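Local coordinates for 4-alpha-glucanotransferase (Streptococcus agalactiae, PDB 6M6T), which is an amylomaltase-type enzyme of the 4-alpha-glucanotransferase family, built on a TIM barrel, and binds glycan in two pockets, at residues G258-N263 with G309-A314; Y266-H271 with S302-I307; G317-A322 with L345-E350. One frame throughout, in Å; residues are numbered along the deposited sequence.

Contact 1 of 3, residues G258-N263 with G309-A314; sequences GQLWGN and GDYQTA. With AC1 (4,6-dideoxy-4-{[(1S,4R,5S,6S)-4,5,6-trihydroxy-3-(hydroxymethyl)cyclohex-2-en-1-yl]amino}-alpha-D-glucopyranose), chain I.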
loop_
_atom_site.group_PDB
_atom_site.type_symbol
_atom_site.label_atom_id
_atom_site.label_comp_id
_atom_site.label_asym_id
_atom_site.label_seq_id
_atom_site.Cartn_x
_atom_site.Cartn_y
_atom_site.Cartn_z
ATOM N N GLY A 258 10.889 5.964 -18.474
ATOM C CA GLY A 258 10.173 6.598 -17.383
ATOM C C GLY A 258 8.890 5.862 -17.040
ATOM O O GLY A 258 8.707 4.686 -17.369
ATOM N N GLN A 259 7.981 6.574 -16.376
ATOM C CA GLN A 259 6.770 5.946 -15.867
ATOM C C GLN A 259 5.553 6.822 -16.112
ATOM O O GLN A 259 5.571 8.028 -15.847
ATOM C CB GLN A 259 6.857 5.652 -14.365
ATOM C CG GLN A 259 7.678 4.433 -13.990
ATOM C CD GLN A 259 7.801 4.288 -12.485
ATOM O OE1 GLN A 259 6.883 4.650 -11.742
ATOM N NE2 GLN A 259 8.948 3.790 -12.024
ATOM N N LEU A 260 4.488 6.183 -16.587
ATOM C CA LEU A 260 3.175 6.795 -16.727
ATOM C C LEU A 260 2.229 6.083 -15.766
ATOM O O LEU A 260 2.067 4.858 -15.848
ATOM C CB LEU A 260 2.685 6.694 -18.173
ATOM C CG LEU A 260 1.314 7.282 -18.469
ATOM C CD1 LEU A 260 1.427 8.329 -19.567
ATOM C CD2 LEU A 260 0.349 6.155 -18.847
ATOM N N TRP A 261 1.621 6.845 -14.850
ATOM C CA TRP A 261 0.808 6.280 -13.775
ATOM C C TRP A 261 -0.697 6.329 -14.049
ATOM O O TRP A 261 -1.394 5.334 -13.819
ATOM C CB TRP A 261 1.122 6.997 -12.460
ATOM C CG TRP A 261 2.521 6.753 -11.960
ATOM C CD1 TRP A 261 3.425 5.854 -12.455
ATOM C CD2 TRP A 261 3.173 7.416 -10.865
ATOM N NE1 TRP A 261 4.602 5.919 -11.737
ATOM C CE2 TRP A 261 4.473 6.866 -10.756
ATOM C CE3 TRP A 261 2.784 8.411 -9.963
ATOM C CZ2 TRP A 261 5.382 7.283 -9.787
ATOM C CZ3 TRP A 261 3.694 8.826 -9.000
ATOM C CH2 TRP A 261 4.977 8.260 -8.922
ATOM N N GLY A 262 -1.220 7.457 -14.533
ATOM C CA GLY A 262 -2.615 7.579 -14.891
ATOM C C GLY A 262 -3.484 8.291 -13.877
ATOM O O GLY A 262 -4.647 8.587 -14.182
ATOM N N ASN A 263 -2.968 8.571 -12.686
ATOM C CA ASN A 263 -3.781 9.235 -11.684
ATOM C C ASN A 263 -4.042 10.687 -12.080
ATOM O O ASN A 263 -3.218 11.331 -12.738
ATOM C CB ASN A 263 -3.103 9.204 -10.315
ATOM C CG ASN A 263 -2.357 7.911 -10.052
ATOM O OD1 ASN A 263 -1.386 7.594 -10.734
ATOM N ND2 ASN A 263 -2.801 7.163 -9.042
ATOM N N GLY A 309 -2.430 15.979 -21.346
ATOM C CA GLY A 309 -3.199 15.165 -22.271
ATOM C C GLY A 309 -2.420 15.116 -23.568
ATOM O O GLY A 309 -1.349 15.720 -23.634
ATOM N N ASP A 310 -2.914 14.435 -24.601
ATOM C CA ASP A 310 -2.183 14.300 -25.869
ATOM C C ASP A 310 -0.730 13.873 -25.631
ATOM O O ASP A 310 0.210 14.380 -26.249
ATOM C CB ASP A 310 -2.270 15.585 -26.725
ATOM C CG ASP A 310 -1.562 16.815 -26.105
ATOM O OD1 ASP A 310 -0.340 17.004 -26.326
ATOM O OD2 ASP A 310 -2.242 17.610 -25.408
ATOM N N TYR A 311 -0.545 12.916 -24.727
ATOM C CA TYR A 311 0.777 12.356 -24.510
ATOM C C TYR A 311 1.024 11.227 -25.498
ATOM O O TYR A 311 0.091 10.629 -26.037
ATOM C CB TYR A 311 0.932 11.850 -23.072
ATOM C CG TYR A 311 0.003 10.720 -22.675
ATOM C CD1 TYR A 311 -1.240 10.981 -22.107
ATOM C CD2 TYR A 311 0.378 9.385 -22.845
ATOM C CE1 TYR A 311 -2.100 9.939 -21.728
ATOM C CE2 TYR A 311 -0.480 8.341 -22.481
ATOM C CZ TYR A 311 -1.716 8.629 -21.918
ATOM O OH TYR A 311 -2.569 7.614 -21.551
ATOM N N GLN A 312 2.295 10.965 -25.762
ATOM C CA GLN A 312 2.669 9.720 -26.418
ATOM C C GLN A 312 3.562 8.850 -25.546
ATOM O O GLN A 312 3.358 7.633 -25.475
ATOM C CB GLN A 312 3.335 9.996 -27.780
ATOM C CG GLN A 312 3.424 8.750 -28.681
ATOM C CD GLN A 312 2.066 8.281 -29.209
ATOM O OE1 GLN A 312 1.095 9.045 -29.243
ATOM N NE2 GLN A 312 1.999 7.016 -29.628
ATOM N N THR A 313 4.535 9.437 -24.860
ATOM C CA THR A 313 5.176 8.776 -23.734
ATOM C C THR A 313 5.101 9.713 -22.536
ATOM O O THR A 313 4.619 10.848 -22.629
ATOM C CB THR A 313 6.632 8.366 -24.041
ATOM O OG1 THR A 313 6.711 7.858 -25.378
ATOM C CG2 THR A 313 7.100 7.259 -23.099
ATOM N N ALA A 314 5.549 9.199 -21.389
ATOM C CA ALA A 314 5.538 9.933 -20.132
ATOM C C ALA A 314 6.586 11.039 -20.075
ATOM O O ALA A 314 6.557 11.848 -19.144
ATOM C CB ALA A 314 5.743 8.960 -18.971
HETATM C C1 AC1 I . 2.539 2.129 -9.199
HETATM O O2 AC1 I . 4.438 1.439 -10.606
HETATM C C2 AC1 I . 3.006 1.370 -10.457
HETATM C C4A AC1 I . -1.622 2.347 -16.095
HETATM C C3 AC1 I . 2.353 1.889 -11.704
HETATM O O3 AC1 I . 2.845 1.073 -12.755
HETATM C C4 AC1 I . 0.816 1.788 -11.554
HETATM N N4A AC1 I . -0.009 2.139 -12.751
HETATM C C5 AC1 I . 0.484 2.708 -10.393
HETATM O O5 AC1 I . 1.077 2.185 -9.184
HETATM C C6 AC1 I . -1.031 2.788 -10.227
HETATM C C1B AC1 I . -0.378 1.058 -13.707
HETATM C C2B AC1 I . 0.350 1.340 -15.010
HETATM O O2B AC1 I . 1.755 1.466 -14.774
HETATM C C3B AC1 I . -0.208 2.656 -15.575
HETATM O O3B AC1 I . 0.628 3.158 -16.640
HETATM O O4 AC1 I . -2.316 3.537 -16.573
HETATM C C5B AC1 I . -2.372 1.663 -15.116
HETATM C C7B AC1 I . -1.767 1.027 -13.994
HETATM C C6B AC1 I . -3.898 1.600 -15.372
HETATM O O6B AC1 I . -4.287 2.617 -16.321
#

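Contact 2 of 3, residues Y266-H271 with S302-I307; sequences YNWDYH and SDYWEI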
loop_
_atom_site.group_PDB
_atom_site.type_symbol
_atom_site.label_atom_id
_atom_site.label_comp_id
_atom_site.label_asym_id
_atom_site.label_seq_id
_atom_site.Cartn_x
_atom_site.Cartn_y
_atom_site.Cartn_z
ATOM N N TYR A 266 -3.308 17.077 -8.813
ATOM C CA TYR A 266 -3.913 17.951 -7.818
ATOM C C TYR A 266 -3.918 19.410 -8.282
ATOM O O TYR A 266 -2.958 19.895 -8.891
ATOM C CB TYR A 266 -3.170 17.818 -6.479
ATOM C CG TYR A 266 -3.458 16.509 -5.767
ATOM C CD1 TYR A 266 -4.763 16.156 -5.421
ATOM C CD2 TYR A 266 -2.433 15.612 -5.457
ATOM C CE1 TYR A 266 -5.039 14.958 -4.789
ATOM C CE2 TYR A 266 -2.702 14.409 -4.820
ATOM C CZ TYR A 266 -4.005 14.083 -4.494
ATOM O OH TYR A 266 -4.298 12.889 -3.873
ATOM N N ASN A 267 -5.020 20.113 -7.999
ATOM C CA ASN A 267 -5.065 21.573 -8.136
ATOM C C ASN A 267 -4.620 22.126 -6.790
ATOM O O ASN A 267 -5.421 22.561 -5.956
ATOM C CB ASN A 267 -6.459 22.054 -8.532
ATOM C CG ASN A 267 -6.559 23.577 -8.654
ATOM O OD1 ASN A 267 -5.680 24.223 -9.225
ATOM N ND2 ASN A 267 -7.638 24.150 -8.119
ATOM N N TRP A 268 -3.304 22.078 -6.574
ATOM C CA TRP A 268 -2.757 22.365 -5.257
ATOM C C TRP A 268 -3.138 23.759 -4.767
ATOM O O TRP A 268 -3.090 24.016 -3.554
ATOM C CB TRP A 268 -1.236 22.191 -5.281
ATOM C CG TRP A 268 -0.756 20.748 -5.211
ATOM C CD1 TRP A 268 -0.265 19.997 -6.241
ATOM C CD2 TRP A 268 -0.713 19.907 -4.052
ATOM N NE1 TRP A 268 0.080 18.743 -5.800
ATOM C CE2 TRP A 268 -0.188 18.657 -4.461
ATOM C CE3 TRP A 268 -1.065 20.087 -2.708
ATOM C CZ2 TRP A 268 -0.011 17.595 -3.577
ATOM C CZ3 TRP A 268 -0.885 19.027 -1.826
ATOM C CH2 TRP A 268 -0.369 17.796 -2.266
ATOM N N ASP A 269 -3.547 24.655 -5.676
ATOM C CA ASP A 269 -4.019 25.969 -5.249
ATOM C C ASP A 269 -5.307 25.859 -4.444
ATOM O O ASP A 269 -5.421 26.477 -3.373
ATOM C CB ASP A 269 -4.200 26.889 -6.456
ATOM C CG ASP A 269 -2.873 27.229 -7.136
ATOM O OD1 ASP A 269 -1.987 27.804 -6.460
ATOM O OD2 ASP A 269 -2.716 26.910 -8.341
ATOM N N TYR A 270 -6.281 25.059 -4.925
ATOM C CA TYR A 270 -7.500 24.858 -4.143
ATOM C C TYR A 270 -7.179 24.278 -2.779
ATOM O O TYR A 270 -7.853 24.604 -1.794
ATOM C CB TYR A 270 -8.501 23.945 -4.854
ATOM C CG TYR A 270 -9.757 23.689 -4.011
ATOM C CD1 TYR A 270 -10.813 24.599 -4.004
ATOM C CD2 TYR A 270 -9.879 22.552 -3.217
ATOM C CE1 TYR A 270 -11.959 24.380 -3.233
ATOM C CE2 TYR A 270 -11.019 22.329 -2.441
ATOM C CZ TYR A 270 -12.051 23.245 -2.451
ATOM O OH TYR A 270 -13.180 23.026 -1.692
ATOM N N HIS A 271 -6.155 23.426 -2.697
ATOM C CA HIS A 271 -5.759 22.883 -1.401
ATOM C C HIS A 271 -5.228 23.980 -0.486
ATOM O O HIS A 271 -5.690 24.120 0.654
ATOM C CB HIS A 271 -4.713 21.787 -1.586
ATOM C CG HIS A 271 -5.205 20.606 -2.359
ATOM N ND1 HIS A 271 -5.115 19.317 -1.881
ATOM C CD2 HIS A 271 -5.786 20.518 -3.580
ATOM C CE1 HIS A 271 -5.620 18.485 -2.775
ATOM N NE2 HIS A 271 -6.031 19.188 -3.818
ATOM N N SER A 302 7.034 18.246 -3.088
ATOM C CA SER A 302 7.884 19.370 -3.455
ATOM C C SER A 302 7.709 19.767 -4.919
ATOM O O SER A 302 7.508 20.944 -5.226
ATOM C CB SER A 302 9.355 19.036 -3.161
ATOM O OG SER A 302 9.923 18.221 -4.181
ATOM N N ASP A 303 7.778 18.792 -5.822
ATOM C CA ASP A 303 7.698 19.008 -7.265
ATOM C C ASP A 303 7.177 17.710 -7.865
ATOM O O ASP A 303 7.861 16.687 -7.772
ATOM C CB ASP A 303 9.073 19.338 -7.873
ATOM C CG ASP A 303 9.582 20.731 -7.513
ATOM O OD1 ASP A 303 8.916 21.716 -7.910
ATOM O OD2 ASP A 303 10.671 20.839 -6.871
ATOM N N TYR A 304 5.993 17.731 -8.480
ATOM C CA TYR A 304 5.463 16.536 -9.135
ATOM C C TYR A 304 5.540 16.664 -10.654
ATOM O O TYR A 304 5.514 17.764 -11.217
ATOM C CB TYR A 304 4.012 16.235 -8.732
ATOM C CG TYR A 304 3.058 17.297 -9.180
ATOM C CD1 TYR A 304 2.916 18.464 -8.442
ATOM C CD2 TYR A 304 2.322 17.164 -10.352
ATOM C CE1 TYR A 304 2.064 19.465 -8.839
ATOM C CE2 TYR A 304 1.465 18.178 -10.765
ATOM C CZ TYR A 304 1.337 19.316 -9.992
ATOM O OH TYR A 304 0.506 20.342 -10.340
ATOM N N TRP A 305 5.639 15.514 -11.311
ATOM C CA TRP A 305 5.719 15.451 -12.761
ATOM C C TRP A 305 4.313 15.341 -13.345
ATOM O O TRP A 305 3.529 14.488 -12.922
ATOM C CB TRP A 305 6.571 14.260 -13.181
ATOM C CG TRP A 305 6.706 14.115 -14.643
ATOM C CD1 TRP A 305 5.973 13.302 -15.456
ATOM C CD2 TRP A 305 7.640 14.796 -15.486
ATOM N NE1 TRP A 305 6.401 13.430 -16.753
ATOM C CE2 TRP A 305 7.423 14.340 -16.798
ATOM C CE3 TRP A 305 8.639 15.746 -15.257
ATOM C CZ2 TRP A 305 8.168 14.800 -17.877
ATOM C CZ3 TRP A 305 9.377 16.202 -16.329
ATOM C CH2 TRP A 305 9.140 15.729 -17.623
ATOM N N GLU A 306 4.010 16.202 -14.322
ATOM C CA GLU A 306 2.654 16.413 -14.821
ATOM C C GLU A 306 2.621 16.157 -16.330
ATOM O O GLU A 306 2.906 17.058 -17.127
ATOM C CB GLU A 306 2.174 17.825 -14.479
ATOM C CG GLU A 306 0.675 18.069 -14.715
ATOM C CD GLU A 306 0.283 19.564 -14.786
ATOM O OE1 GLU A 306 0.387 20.167 -15.881
ATOM O OE2 GLU A 306 -0.162 20.141 -13.762
ATOM N N ILE A 307 2.253 14.935 -16.723
ATOM C CA ILE A 307 2.048 14.635 -18.136
ATOM C C ILE A 307 0.773 15.320 -18.603
ATOM O O ILE A 307 -0.276 15.204 -17.963
ATOM C CB ILE A 307 1.951 13.118 -18.359
ATOM C CG1 ILE A 307 3.162 12.391 -17.754
ATOM C CG2 ILE A 307 1.780 12.822 -19.844
ATOM C CD1 ILE A 307 2.818 11.179 -16.901
#

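Contact 3 of 3, residues G317-A322 with L345-E350; sequences GSWQPA and LGYIDE. With AC1 (4,6-dideoxy-4-{[(1S,4R,5S,6S)-4,5,6-trihydroxy-3-(hydroxymethyl)cyclohex-2-en-1-yl]amino}-alpha-D-glucopyranose), chain J; GLC (alpha-D-glucopyranose), chain B.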
loop_
_atom_site.group_PDB
_atom_site.type_symbol
_atom_site.label_atom_id
_atom_site.label_comp_id
_atom_site.label_asym_id
_atom_site.label_seq_id
_atom_site.Cartn_x
_atom_site.Cartn_y
_atom_site.Cartn_z
ATOM N N GLY A 317 5.934 15.964 -20.291
ATOM C CA GLY A 317 5.394 16.554 -19.078
ATOM C C GLY A 317 6.189 17.733 -18.608
ATOM O O GLY A 317 6.872 18.396 -19.395
ATOM N N SER A 318 6.091 18.013 -17.311
ATOM C CA SER A 318 6.862 19.081 -16.686
ATOM C C SER A 318 6.925 18.843 -15.185
ATOM O O SER A 318 6.145 18.061 -14.627
ATOM C CB SER A 318 6.259 20.458 -16.970
ATOM O OG SER A 318 5.812 20.561 -18.306
ATOM N N TRP A 319 7.863 19.537 -14.537
ATOM C CA TRP A 319 7.972 19.533 -13.080
ATOM C C TRP A 319 7.201 20.729 -12.532
ATOM O O TRP A 319 7.646 21.867 -12.668
ATOM C CB TRP A 319 9.431 19.593 -12.646
ATOM C CG TRP A 319 10.187 18.341 -12.847
ATOM C CD1 TRP A 319 11.171 18.122 -13.759
ATOM C CD2 TRP A 319 10.056 17.129 -12.096
ATOM N NE1 TRP A 319 11.661 16.842 -13.631
ATOM C CE2 TRP A 319 10.988 16.212 -12.618
ATOM C CE3 TRP A 319 9.241 16.730 -11.035
ATOM C CZ2 TRP A 319 11.115 14.918 -12.124
ATOM C CZ3 TRP A 319 9.374 15.449 -10.544
ATOM C CH2 TRP A 319 10.297 14.554 -11.092
ATOM N N GLN A 320 6.056 20.477 -11.921
ATOM C CA GLN A 320 5.156 21.438 -11.308
ATOM C C GLN A 320 5.405 21.556 -9.817
ATOM O O GLN A 320 5.763 20.571 -9.163
ATOM C CB GLN A 320 3.705 21.018 -11.520
ATOM C CG GLN A 320 3.418 20.759 -12.932
ATOM C CD GLN A 320 3.274 22.056 -13.648
ATOM O OE1 GLN A 320 3.834 22.258 -14.724
ATOM N NE2 GLN A 320 2.544 22.973 -13.035
ATOM N N PRO A 321 5.172 22.749 -9.260
ATOM C CA PRO A 321 5.409 22.960 -7.826
ATOM C C PRO A 321 4.202 22.657 -6.952
ATOM O O PRO A 321 3.107 23.172 -7.179
ATOM C CB PRO A 321 5.778 24.445 -7.763
ATOM C CG PRO A 321 4.964 25.057 -8.862
ATOM C CD PRO A 321 4.802 24.000 -9.947
ATOM N N ALA A 322 4.397 21.848 -5.958
ATOM C CA ALA A 322 3.423 21.611 -4.908
ATOM C C ALA A 322 3.838 22.335 -3.631
ATOM O O ALA A 322 5.031 22.530 -3.388
ATOM C CB ALA A 322 3.288 20.112 -4.625
ATOM N N LEU A 345 12.501 8.529 -2.522
ATOM C CA LEU A 345 13.373 7.944 -3.526
ATOM C C LEU A 345 13.208 8.658 -4.859
ATOM O O LEU A 345 12.087 8.914 -5.301
ATOM C CB LEU A 345 13.075 6.458 -3.679
ATOM C CG LEU A 345 13.632 5.673 -2.488
ATOM C CD1 LEU A 345 12.715 4.518 -2.146
ATOM C CD2 LEU A 345 15.063 5.184 -2.773
ATOM N N GLY A 346 14.324 8.995 -5.481
ATOM C CA GLY A 346 14.310 9.525 -6.837
ATOM C C GLY A 346 14.238 11.038 -6.889
ATOM O O GLY A 346 13.687 11.697 -6.007
ATOM N N TYR A 347 14.833 11.593 -7.950
ATOM C CA TYR A 347 14.599 12.975 -8.372
ATOM C C TYR A 347 14.802 13.943 -7.222
ATOM O O TYR A 347 14.115 14.962 -7.105
ATOM C CB TYR A 347 13.201 13.135 -8.990
ATOM C CG TYR A 347 12.875 12.041 -9.994
ATOM C CD1 TYR A 347 13.285 12.140 -11.315
ATOM C CD2 TYR A 347 12.184 10.902 -9.612
ATOM C CE1 TYR A 347 13.013 11.140 -12.217
ATOM C CE2 TYR A 347 11.924 9.905 -10.499
ATOM C CZ TYR A 347 12.328 10.025 -11.797
ATOM O OH TYR A 347 12.044 9.018 -12.681
ATOM N N ILE A 348 15.750 13.617 -6.350
ATOM C CA ILE A 348 16.006 14.454 -5.185
ATOM C C ILE A 348 16.705 15.738 -5.629
ATOM O O ILE A 348 17.722 15.708 -6.328
ATOM C CB ILE A 348 16.826 13.693 -4.133
ATOM C CG1 ILE A 348 15.940 12.631 -3.459
ATOM C CG2 ILE A 348 17.428 14.662 -3.115
ATOM C CD1 ILE A 348 16.542 11.988 -2.208
ATOM N N ASP A 349 16.115 16.867 -5.266
ATOM C CA ASP A 349 16.705 18.179 -5.423
ATOM C C ASP A 349 16.550 18.886 -4.087
ATOM O O ASP A 349 15.840 18.403 -3.197
ATOM C CB ASP A 349 16.049 18.967 -6.581
ATOM C CG ASP A 349 14.649 19.497 -6.238
ATOM O OD1 ASP A 349 13.726 18.688 -5.997
ATOM O OD2 ASP A 349 14.481 20.741 -6.204
ATOM N N GLU A 350 17.228 20.029 -3.942
ATOM C CA GLU A 350 17.329 20.655 -2.628
ATOM C C GLU A 350 15.983 21.127 -2.087
ATOM O O GLU A 350 15.867 21.366 -0.882
ATOM C CB GLU A 350 18.367 21.793 -2.660
ATOM C CG GLU A 350 19.728 21.376 -2.023
ATOM C CD GLU A 350 20.611 20.510 -2.949
ATOM O OE1 GLU A 350 21.682 20.045 -2.494
ATOM O OE2 GLU A 350 20.253 20.294 -4.122
HETATM C C1 AC1 J . 15.348 5.329 -9.777
HETATM O O2 AC1 J . 14.722 6.388 -11.870
HETATM C C2 AC1 J . 14.243 5.536 -10.814
HETATM C C4A AC1 J . 8.370 6.081 -6.543
HETATM C C3 AC1 J . 13.092 6.240 -10.160
HETATM O O3 AC1 J . 12.096 6.412 -11.160
HETATM C C4 AC1 J . 12.550 5.395 -9.006
HETATM N N4A AC1 J . 11.504 6.101 -8.261
HETATM C C5 AC1 J . 13.645 5.083 -8.007
HETATM O O5 AC1 J . 14.817 4.503 -8.664
HETATM C C6 AC1 J . 13.051 4.146 -6.934
HETATM C C1B AC1 J . 10.152 6.014 -8.829
HETATM C C2B AC1 J . 9.433 7.240 -8.360
HETATM O O2B AC1 J . 10.258 8.357 -8.691
HETATM C C3B AC1 J . 9.311 7.177 -6.859
HETATM O O3B AC1 J . 8.720 8.367 -6.360
HETATM O O4 AC1 J . 8.301 5.929 -5.109
HETATM C C5B AC1 J . 8.740 4.892 -7.194
HETATM C C7B AC1 J . 9.547 4.867 -8.332
HETATM C C6B AC1 J . 8.166 3.593 -6.668
HETATM O O6B AC1 J . 7.967 3.774 -5.265
HETATM C C1 GLC B . 19.504 7.807 -7.544
HETATM C C2 GLC B . 18.132 7.757 -6.784
HETATM C C3 GLC B . 17.212 6.668 -7.372
HETATM C C4 GLC B . 16.999 7.145 -8.822
HETATM C C5 GLC B . 18.348 6.915 -9.553
HETATM C C6 GLC B . 18.196 7.000 -11.081
HETATM O O1 GLC B . 20.296 6.646 -7.249
HETATM O O2 GLC B . 18.293 7.585 -5.354
HETATM O O3 GLC B . 15.996 6.592 -6.609
HETATM O O4 GLC B . 15.778 6.670 -9.500
HETATM O O5 GLC B . 19.304 7.917 -8.999
HETATM O O6 GLC B . 18.985 6.009 -11.759
#

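Contact 1 of 3, residues G258-N263 with G309-A314
Leu260 and Ala314 are the point of closest backbone approach, with Leu260 CA 5.2 Å from Ala314 CA, where the strand beginning at Gln259 passes the irregular segment 309-314. The two segments are joined by apolar contact. Ala314 CB packs on the peptide link after Gln259 and lies 3.9 Å from Leu260 CB. Farther out, Leu260 reaches across Tyr311 nearly perpendicularly. Leu260 CG is anti to the backbone N (chi1 179°), and its CD1 branch lies over one face of the Tyr311 ring. This is a CH-pi contact: CD1 is 3.8 Å from the centroid of the Tyr311 ring, 25° off the ring normal. The methyl is offset toward the CD2-CE2 side of the ring. The CD2 branch of Leu260 faces the bound AC1 of chain I instead. The two methyls of Leu260 thus meet different partners, the Tyr311 ring and the ligand.

The CB of Gln259 is directed away from the loop. Its side chain is extended beyond CG and accepts a hydrogen bond from Trp261, with NE1 of Trp261 2.6 Å from OE1 of Gln259. The bond is fairly straight (162° at the hydrogen). It lies in the carbonyl plane, on a lone pair, and in the plane of the indole. The bond helps fix the rotation of both groups beside the glycan. Trp261 O receives a weak hydrogen bond from AC1 O4.

Strand 259-264 is an edge strand of a four-stranded antiparallel sheet. It pairs with strand 245-249, where Ile246 touches both Leu260 and Tyr311. Asn464 OD1 accepts a hydrogen bond from Leu260 N. Residues 309-314 lie in the loop between strands 303-308 and 319-321.

Contact 2 of 3, residues Y266-H271 with S302-I307
The rings of Trp268 and Tyr304 meet obliquely. The side chains run antiparallel, each passing alongside the other. The centroid of the Trp268 five-membered ring is 5.3 Å from that of the Tyr304 ring, and the planes are inclined at 44°. The pyrrole side of the indole does the touching. Its CD1 lies 3.5 Å from Tyr304 CE1, and its NE1 lies 3.7 Å from the same carbon. Tyr304 CG sits between the backbone N and the carbonyl carbon (chi1 65°), which turns the ring off strand 303-308 toward the start of helix 268-273. Asn267 holds the N-cap position of that helix. Tyr266 CB rests over one face of the Trp268 ring, 3.4 Å above its plane and toward the rim. The ring of Trp279 runs about parallel to the indole.

The touching residues are buried, and the contact between the rings is apolar. The phenol end is served by a different partner: Tyr304 OH is hydrogen-bonded to Lys236 NZ, which also forms a salt bridge with Glu306. The aromatic carbons thus join helix and strand, while the hydroxyl is satisfied at a charged group beside them.

Contact 3 of 3, residues G317-A322 with L345-E350
Tyr347 and Trp319 bridge two parts of the TIM-barrel enzyme. Tyr347 is in the loop that follows strand 340-342 of the parallel sheet, and Trp319 is on edge strand 319-321 of the antiparallel sheet. The side chains of Trp319 and Tyr347 are set roughly perpendicular. The centroid of the Trp319 six-membered ring is 5.4 Å from that of the Tyr347 ring, with the planes at 53°.

Along Tyr347, CB comes first, 3.9 Å from Trp319 CH2. CG is anti to the carbonyl carbon (chi1 -46°), which turns the ring to Trp319, and lies 3.8 Å from the same Trp319 CH2. CD1 then meets Trp319 CZ2 at 3.6 Å, at the edge of the indole and near its plane. The opposite edge of the ring, CD2 and CE2, meets O2B of the bound AC1 of chain J, which lies in the ring plane. CZ lies 3.7 Å from AC1 O3. At the tip, Tyr347 OH accepts a hydrogen bond from AC1 O3 at 3.0 Å and is also hydrogen-bonded to Pro250 O. Two partners thus grip the hydroxyl and help set the ring between tryptophan and ligand.

Lys299 contacts both residues: a cation-pi contact with Trp319, and a hydrogen bond from NZ to Tyr347 O. One residue earlier, Gly346 N lies 3.1 Å from O3 of the bound alpha-D-glucopyranose.

How the contacts relate
All three contacts reach the same four-stranded antiparallel sheet. Contact 2 is the buried one, contact 1 is partly buried, and contact 3 lies at the surface. Contacts 2 and 3 hold neighbouring strands, 303-308 and 319-321, joined by backbone bonds such as Glu306 N to Ser318 O. Contact 1 holds the opposite edge strand, and its loop reaches contact 2 through Ala314 O and Trp305 NE1. An aliphatic methyl over a ring marks contact 1, whereas contacts 2 and 3 are oblique aromatic pairs. Contacts 1 and 3 also line bound glycan; they share one pocket through Gln259 and Tyr347, and contact 1 reaches a second through Leu260 and Trp261. Contact 2 meets a lysine instead.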